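Dipicolinate synthase subunit A (PDB 3D4O) probably forms, as subunit A of dipicolinate synthase, part of a nicotinamide-dependent oxidoreductase that makes the dipicolinate of bacterial spores. Local coordinates at residues S169-F174 / V181-R186; R193-E196 / E200-H203. One frame throughout, in Å; residues are numbered along the deposited sequence. Where two conformers were deposited one is given.

Interaction 1: residues S169-F174 / V181-R186; sequences SVARKF and VKVGAR. With EDO (1,2-ethanediol), chain L.
Ala171 and Val183 meet methyl to methyl, CB of the alanine lying 3.8 Å from CG2 of the valine, and with Val181 and Phe174 they make the close-packed side of this contact. Val181 turns both of its branches to use. Its CG1, anti to the backbone N (chi1 175°), faces Ala171, with CG1 4.3 Å from Ala171 CB; its CG2, lodged beside the backbone N, reaches the next turn of the helix and stands 3.8 Å from Phe174 CB. The same branch also lies 4.1 Å from Ala171 O, so the valine rests on backbone as well as side chain. Phe174 contributes its CB rather than its ring, which leads away to Val158, Ile153 and the helix 127-148. All four residues are buried, and no hydrogen bond crosses between the segments.

Helix 165-176 here runs against strand 180-185 nearly antiparallel, the short axes making 164° and approaching to 8.8 Å. This is the second half of a right-handed beta-alpha-beta unit, strand 157-161, helix 165-176, strand 180-185, in a Rossmann-type domain; a GxGxxG-like run (Gly162, Gly164, Gly167), consistent with the dinucleotide-binding loop of such folds, lies near Val183 without touching it. The small Ala171 is consistent with the close approach of helix and strand, and Val160 of strand 157-161 packs on it too.

The other side of the helix is looser. Arg172 points away from the strand and is exposed. A 1,2-ethanediol, probably from the crystallisation liquor, makes a weak hydrogen bond from its O2 to Arg172 O at 2.9 Å and is also bonded to Met197 O. Lys173 also points away from the strand, but toward other protein: it packs on Ala138 and Ile142 of helix 127-148 and on His154 of the second subunit.

Interaction 2: residues R193-E196 / E200-H203; sequences RIAE and EPFH
The last turn of helix 188-196 lies beside the start of strand 200-203, with CA of Ile194 5.6 Å from CA of Pro201 and CA of Ala195 6.0 Å from CA of Glu200. Ile194 does most of the touching. Its CG2, placed anti to the backbone N while CG1 sits beside that nitrogen (chi1 -67°), presses against the start of the proline: CG2 is 3.5 Å from Pro201 N and 3.7 Å from Pro201 CB. The two side chains run past each other in opposite directions, so the isoleucine meets the proline along its root rather than end-on. The same methyl also rests against the peptide carbon of Glu200, whose side chain points away. At the outer margin Ala195 adds a lighter touch, its CB 4.4 Å from Pro201 CG. No hydrogen bond joins the two segments.

On the exposed side of the helix, Arg193 and Glu196 pair with each other. Arg193 NH1 gives a hydrogen bond of 2.8 Å to Glu196 OE1, fairly straight at 155° and part of a salt bridge. The carboxylate oxygen lies in the guanidinium plane, yet the donor comes to it from well above the carboxylate plane, 70° out, so the two flat groups are strongly turned against each other.

Outside the two segments Ile194 packs on Val183 of strand 180-185 and on the loop residues Leu163 and Met199. The whole is the return from helix to strand in the beta-alpha-beta unit formed by strand 180-185, helix 188-196 and strand 200-203, the last being the outermost strand on its side of a parallel Rossmann-type sheet.

After the N-terminal sheet and helix 127-148, the chain passes from strand 157-161 through helix 165-176 and turns back into strand 180-185; interaction 1 closes this helix-to-strand return, with six residues between its segments. It then continues through helix 188-196, and interaction 2 closes a still shorter turn of three residues into strand 200-203. The two contacts follow in series, neither nested nor crossed, with centres about 8 Å apart. Strand 180-185 is shared: it ends the first unit and starts the second, and it pairs in parallel with strand 200-203, where Val183 N lies 2.9 Å from Glu200 O in a probable hydrogen bond. Together they tie two successive helices to one edge of the C-terminal Rossmann-type sheet.

Interaction 1: residues S169-F174 / V181-R186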
ATOM      1  N   SER C 169     -10.889  -7.764 -10.795  1.00 39.96           N
ATOM      2  CA  SER C 169      -9.870  -6.689 -10.866  1.00 40.66           C
ATOM      3  C   SER C 169      -8.832  -6.823  -9.763  1.00 39.97           C
ATOM      4  O   SER C 169      -7.653  -6.532  -9.939  1.00 41.38           O
ATOM      5  CB  SER C 169     -10.531  -5.326 -10.688  1.00 39.62           C
ATOM      6  OG  SER C 169     -11.443  -5.094 -11.733  1.00 42.15           O
ATOM      7  N   VAL C 170      -9.324  -7.260  -8.626  1.00 40.47           N
ATOM      8  CA  VAL C 170      -8.530  -7.406  -7.412  1.00 39.28           C
ATOM      9  C   VAL C 170      -7.569  -8.567  -7.568  1.00 39.14           C
ATOM     10  O   VAL C 170      -6.377  -8.445  -7.335  1.00 39.56           O
ATOM     11  CB  VAL C 170      -9.408  -7.567  -6.158  1.00 40.50           C
ATOM     12  CG1 VAL C 170      -8.600  -8.141  -4.972  1.00 38.88           C
ATOM     13  CG2 VAL C 170     -10.071  -6.209  -5.795  1.00 40.16           C
ATOM     14  N   ALA C 171      -8.095  -9.686  -8.018  1.00 37.47           N
ATOM     15  CA  ALA C 171      -7.273 -10.893  -8.163  1.00 36.04           C
ATOM     16  C   ALA C 171      -6.168 -10.676  -9.211  1.00 37.76           C
ATOM     17  O   ALA C 171      -4.995 -10.997  -8.986  1.00 37.07           O
ATOM     18  CB  ALA C 171      -8.136 -12.080  -8.506  1.00 35.32           C
ATOM     19  N   ARG C 172      -6.531 -10.021 -10.302  1.00 38.76           N
ATOM     20  CA  ARG C 172      -5.613  -9.767 -11.417  0.50 39.96           C
ATOM     21  C   ARG C 172      -4.384  -8.961 -10.951  1.00 41.08           C
ATOM     22  O   ARG C 172      -3.245  -9.229 -11.320  1.00 42.32           O
ATOM     23  CB  ARG C 172      -6.362  -9.050 -12.561  0.50 39.30           C
ATOM     24  CG  ARG C 172      -5.583  -8.907 -13.867  0.50 42.30           C
ATOM     25  CD  ARG C 172      -6.462  -8.378 -15.060  0.50 40.15           C
ATOM     26  NE  ARG C 172      -7.156  -9.381 -15.903  0.50 33.79           N
ATOM     27  CZ  ARG C 172      -8.487  -9.527 -15.988  0.50 34.61           C
ATOM     28  NH1 ARG C 172      -9.266  -8.747 -15.255  0.50 24.37           N
ATOM     29  NH2 ARG C 172      -9.042 -10.431 -16.836  0.50 28.46           N
ATOM     30  N   LYS C 173      -4.645  -7.974 -10.132  1.00 41.83           N
ATOM     31  CA  LYS C 173      -3.600  -7.106  -9.602  1.00 44.53           C
ATOM     32  C   LYS C 173      -2.724  -7.792  -8.534  1.00 43.40           C
ATOM     33  O   LYS C 173      -1.555  -7.539  -8.453  1.00 44.82           O
ATOM     34  CB  LYS C 173      -4.170  -5.777  -9.102  1.00 44.80           C
ATOM     35  CG  LYS C 173      -4.458  -4.879 -10.292  1.00 52.09           C
ATOM     36  CD  LYS C 173      -5.016  -3.510  -9.935  1.00 55.28           C
ATOM     37  CE  LYS C 173      -4.873  -2.511 -11.140  1.00 58.20           C
ATOM     38  NZ  LYS C 173      -5.497  -2.820 -12.438  1.00 48.34           N
ATOM     39  N   PHE C 174      -3.282  -8.653  -7.707  1.00 42.19           N
ATOM     40  CA  PHE C 174      -2.425  -9.320  -6.739  1.00 39.74           C
ATOM     41  C   PHE C 174      -1.478 -10.248  -7.496  1.00 39.87           C
ATOM     42  O   PHE C 174      -0.282 -10.346  -7.175  1.00 41.77           O
ATOM     43  CB  PHE C 174      -3.202 -10.025  -5.629  1.00 38.83           C
ATOM     44  CG  PHE C 174      -3.506  -9.129  -4.482  1.00 41.57           C
ATOM     45  CD1 PHE C 174      -2.597  -9.000  -3.438  1.00 37.45           C
ATOM     46  CD2 PHE C 174      -4.655  -8.371  -4.459  1.00 39.03           C
ATOM     47  CE1 PHE C 174      -2.840  -8.144  -2.395  1.00 41.18           C
ATOM     48  CE2 PHE C 174      -4.913  -7.532  -3.415  1.00 43.80           C
ATOM     49  CZ  PHE C 174      -4.009  -7.414  -2.367  1.00 42.29           C
ATOM     50  N   VAL C 181      -1.959 -16.425  -6.238  1.00 37.17           N
ATOM     51  CA  VAL C 181      -3.343 -16.133  -6.072  1.00 35.02           C
ATOM     52  C   VAL C 181      -4.265 -17.280  -6.354  1.00 36.00           C
ATOM     53  O   VAL C 181      -4.175 -17.965  -7.361  1.00 35.28           O
ATOM     54  CB  VAL C 181      -3.775 -14.982  -6.992  1.00 34.64           C
ATOM     55  CG1 VAL C 181      -5.277 -14.773  -6.879  1.00 31.06           C
ATOM     56  CG2 VAL C 181      -2.985 -13.669  -6.700  1.00 29.31           C
ATOM     57  N   LYS C 182      -5.171 -17.471  -5.424  1.00 36.01           N
ATOM     58  CA  LYS C 182      -6.211 -18.474  -5.613  1.00 38.13           C
ATOM     59  C   LYS C 182      -7.517 -17.742  -5.463  1.00 37.07           C
ATOM     60  O   LYS C 182      -7.613 -16.816  -4.680  1.00 34.42           O
ATOM     61  CB  LYS C 182      -6.099 -19.640  -4.637  1.00 39.45           C
ATOM     62  CG  LYS C 182      -6.134 -19.281  -3.179  1.00 43.01           C
ATOM     63  CD  LYS C 182      -6.334 -20.540  -2.293  1.00 50.76           C
ATOM     64  CE  LYS C 182      -5.153 -21.472  -2.301  1.00 53.87           C
ATOM     65  NZ  LYS C 182      -5.291 -22.716  -1.418  1.00 55.74           N
ATOM     66  N   VAL C 183      -8.477 -18.114  -6.291  1.00 36.01           N
ATOM     67  CA  VAL C 183      -9.780 -17.472  -6.285  1.00 34.57           C
ATOM     68  C   VAL C 183     -10.887 -18.501  -6.038  1.00 33.48           C
ATOM     69  O   VAL C 183     -10.969 -19.564  -6.673  1.00 33.91           O
ATOM     70  CB  VAL C 183     -10.052 -16.662  -7.590  1.00 31.98           C
ATOM     71  CG1 VAL C 183     -11.383 -15.819  -7.438  1.00 32.71           C
ATOM     72  CG2 VAL C 183      -8.879 -15.724  -7.950  1.00 31.27           C
ATOM     73  N   GLY C 184     -11.722 -18.168  -5.078  1.00 32.88           N
ATOM     74  CA  GLY C 184     -12.871 -19.005  -4.711  1.00 34.95           C
ATOM     75  C   GLY C 184     -14.169 -18.499  -5.300  1.00 34.52           C
ATOM     76  O   GLY C 184     -14.457 -17.312  -5.274  1.00 32.49           O
ATOM     77  N   ALA C 185     -14.932 -19.416  -5.874  1.00 36.24           N
ATOM     78  CA  ALA C 185     -16.254 -19.072  -6.477  1.00 35.89           C
ATOM     79  C   ALA C 185     -17.086 -20.317  -6.641  1.00 35.78           C
ATOM     80  O   ALA C 185     -16.587 -21.413  -6.597  1.00 36.47           O
ATOM     81  CB  ALA C 185     -16.078 -18.383  -7.842  1.00 35.44           C
ATOM     82  N   ARG C 186     -18.367 -20.124  -6.836  1.00 34.97           N
ATOM     83  CA  ARG C 186     -19.273 -21.237  -6.995  1.00 36.18           C
ATOM     84  C   ARG C 186     -19.533 -21.665  -8.461  1.00 35.40           C
ATOM     85  O   ARG C 186     -19.670 -22.849  -8.759  1.00 35.13           O
ATOM     86  CB  ARG C 186     -20.608 -20.897  -6.334  1.00 35.38           C
ATOM     87  CG  ARG C 186     -21.461 -22.115  -6.145  1.00 43.25           C
ATOM     88  CD  ARG C 186     -22.791 -21.808  -5.523  1.00 46.70           C
ATOM     89  NE  ARG C 186     -23.391 -20.687  -6.237  1.00 54.47           N
ATOM     90  CZ  ARG C 186     -23.952 -20.765  -7.443  1.00 60.99           C
ATOM     91  NH1 ARG C 186     -24.021 -21.921  -8.104  1.00 61.90           N
ATOM     92  NH2 ARG C 186     -24.455 -19.669  -7.984  1.00 63.61           N
TER
HETATM   93  C1  EDO L 293      -3.725 -12.832 -13.900  1.00 48.43           C
HETATM   94  O1  EDO L 293      -4.264 -13.097 -15.199  1.00 42.06           O
HETATM   95  C2  EDO L 293      -2.331 -12.214 -14.034  1.00 49.00           C
HETATM   96  O2  EDO L 293      -2.382 -10.900 -13.497  1.00 44.70           O

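Interaction 2: residues R193-E196 / E200-H203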
ATOM      1  N   ARG C 193     -12.704 -19.413 -15.773  1.00 33.60           N
ATOM      2  CA  ARG C 193     -12.077 -18.115 -16.060  1.00 32.38           C
ATOM      3  C   ARG C 193     -10.838 -17.910 -15.187  1.00 33.58           C
ATOM      4  O   ARG C 193      -9.777 -17.451 -15.644  1.00 32.94           O
ATOM      5  CB  ARG C 193     -13.085 -16.970 -15.881  1.00 32.05           C
ATOM      6  CG  ARG C 193     -12.591 -15.530 -16.201  1.00 33.85           C
ATOM      7  CD  ARG C 193     -11.917 -15.352 -17.568  1.00 34.82           C
ATOM      8  NE  ARG C 193     -12.871 -15.508 -18.653  1.00 35.61           N
ATOM      9  CZ  ARG C 193     -12.531 -15.735 -19.902  1.00 36.00           C
ATOM     10  NH1 ARG C 193     -11.269 -15.907 -20.212  1.00 33.15           N
ATOM     11  NH2 ARG C 193     -13.466 -15.889 -20.810  1.00 34.00           N
ATOM     12  N   ILE C 194     -10.981 -18.234 -13.916  1.00 33.58           N
ATOM     13  CA  ILE C 194      -9.862 -18.126 -12.965  1.00 33.53           C
ATOM     14  C   ILE C 194      -8.637 -18.913 -13.481  1.00 32.79           C
ATOM     15  O   ILE C 194      -7.500 -18.476 -13.405  1.00 34.85           O
ATOM     16  CB  ILE C 194     -10.260 -18.664 -11.542  1.00 32.07           C
ATOM     17  CG1 ILE C 194     -11.315 -17.757 -10.889  1.00 36.13           C
ATOM     18  CG2 ILE C 194      -9.015 -18.784 -10.632  1.00 32.10           C
ATOM     19  CD1 ILE C 194     -12.269 -18.467  -9.881  1.00 33.91           C
ATOM     20  N   ALA C 195      -8.912 -20.082 -14.008  1.00 33.53           N
ATOM     21  CA  ALA C 195      -7.885 -20.992 -14.527  1.00 33.93           C
ATOM     22  C   ALA C 195      -7.259 -20.328 -15.730  1.00 34.44           C
ATOM     23  O   ALA C 195      -6.024 -20.246 -15.863  1.00 32.69           O
ATOM     24  CB  ALA C 195      -8.491 -22.325 -14.934  1.00 32.71           C
ATOM     25  N   GLU C 196      -8.136 -19.862 -16.612  1.00 32.67           N
ATOM     26  CA  GLU C 196      -7.671 -19.159 -17.811  1.00 33.85           C
ATOM     27  C   GLU C 196      -6.793 -17.958 -17.467  1.00 35.60           C
ATOM     28  O   GLU C 196      -5.885 -17.610 -18.181  1.00 36.71           O
ATOM     29  CB  GLU C 196      -8.836 -18.721 -18.701  1.00 33.29           C
ATOM     30  CG  GLU C 196      -8.416 -17.980 -19.947  1.00 31.92           C
ATOM     31  CD  GLU C 196      -8.183 -16.502 -19.698  1.00 38.32           C
ATOM     32  OE1 GLU C 196      -8.868 -15.905 -18.844  1.00 34.35           O
ATOM     33  OE2 GLU C 196      -7.317 -15.933 -20.363  1.00 37.64           O
ATOM     34  N   GLU C 200      -5.346 -20.070  -9.403  1.00 34.49           N
ATOM     35  CA  GLU C 200      -5.838 -21.355  -8.898  1.00 36.04           C
ATOM     36  C   GLU C 200      -7.284 -21.251  -8.443  1.00 35.56           C
ATOM     37  O   GLU C 200      -7.572 -20.569  -7.465  1.00 34.97           O
ATOM     38  CB  GLU C 200      -4.972 -21.871  -7.734  1.00 36.18           C
ATOM     39  CG  GLU C 200      -5.555 -23.163  -7.158  1.00 41.67           C
ATOM     40  CD  GLU C 200      -4.849 -23.678  -5.902  1.00 49.88           C
ATOM     41  OE1 GLU C 200      -3.785 -23.142  -5.494  1.00 49.10           O
ATOM     42  OE2 GLU C 200      -5.392 -24.641  -5.329  1.00 55.51           O
ATOM     43  N   PRO C 201      -8.202 -21.899  -9.165  1.00 36.02           N
ATOM     44  CA  PRO C 201      -9.576 -21.813  -8.707  1.00 35.78           C
ATOM     45  C   PRO C 201      -9.895 -22.840  -7.682  1.00 37.45           C
ATOM     46  O   PRO C 201      -9.235 -23.869  -7.599  1.00 39.41           O
ATOM     47  CB  PRO C 201     -10.386 -22.167  -9.955  1.00 35.94           C
ATOM     48  CG  PRO C 201      -9.521 -23.095 -10.726  1.00 38.84           C
ATOM     49  CD  PRO C 201      -8.078 -22.693 -10.406  1.00 37.77           C
ATOM     50  N   PHE C 202     -10.893 -22.538  -6.879  1.00 36.64           N
ATOM     51  CA  PHE C 202     -11.425 -23.514  -5.939  1.00 37.49           C
ATOM     52  C   PHE C 202     -12.897 -23.274  -5.695  1.00 37.24           C
ATOM     53  O   PHE C 202     -13.331 -22.154  -5.706  1.00 36.88           O
ATOM     54  CB  PHE C 202     -10.652 -23.546  -4.624  1.00 38.53           C
ATOM     55  CG  PHE C 202     -10.787 -22.301  -3.765  1.00 37.01           C
ATOM     56  CD1 PHE C 202      -9.964 -21.214  -3.972  1.00 37.32           C
ATOM     57  CD2 PHE C 202     -11.669 -22.277  -2.705  1.00 37.71           C
ATOM     58  CE1 PHE C 202     -10.034 -20.102  -3.165  1.00 33.67           C
ATOM     59  CE2 PHE C 202     -11.758 -21.168  -1.872  1.00 36.61           C
ATOM     60  CZ  PHE C 202     -10.946 -20.076  -2.117  1.00 38.42           C
ATOM     61  N   HIS C 203     -13.666 -24.333  -5.489  1.00 37.77           N
ATOM     62  CA  HIS C 203     -15.092 -24.149  -5.230  1.00 37.93           C
ATOM     63  C   HIS C 203     -15.210 -23.545  -3.853  1.00 38.64           C
ATOM     64  O   HIS C 203     -14.610 -24.000  -2.868  1.00 39.93           O
ATOM     65  CB  HIS C 203     -15.901 -25.452  -5.337  1.00 39.03           C
ATOM     66  CG  HIS C 203     -17.382 -25.236  -5.417  1.00 39.44           C
ATOM     67  ND1 HIS C 203     -18.185 -25.127  -4.301  1.00 37.69           N
ATOM     68  CD2 HIS C 203     -18.212 -25.148  -6.485  1.00 40.04           C
ATOM     69  CE1 HIS C 203     -19.442 -24.974  -4.680  1.00 40.70           C
ATOM     70  NE2 HIS C 203     -19.484 -24.986  -6.001  1.00 39.95           N
TER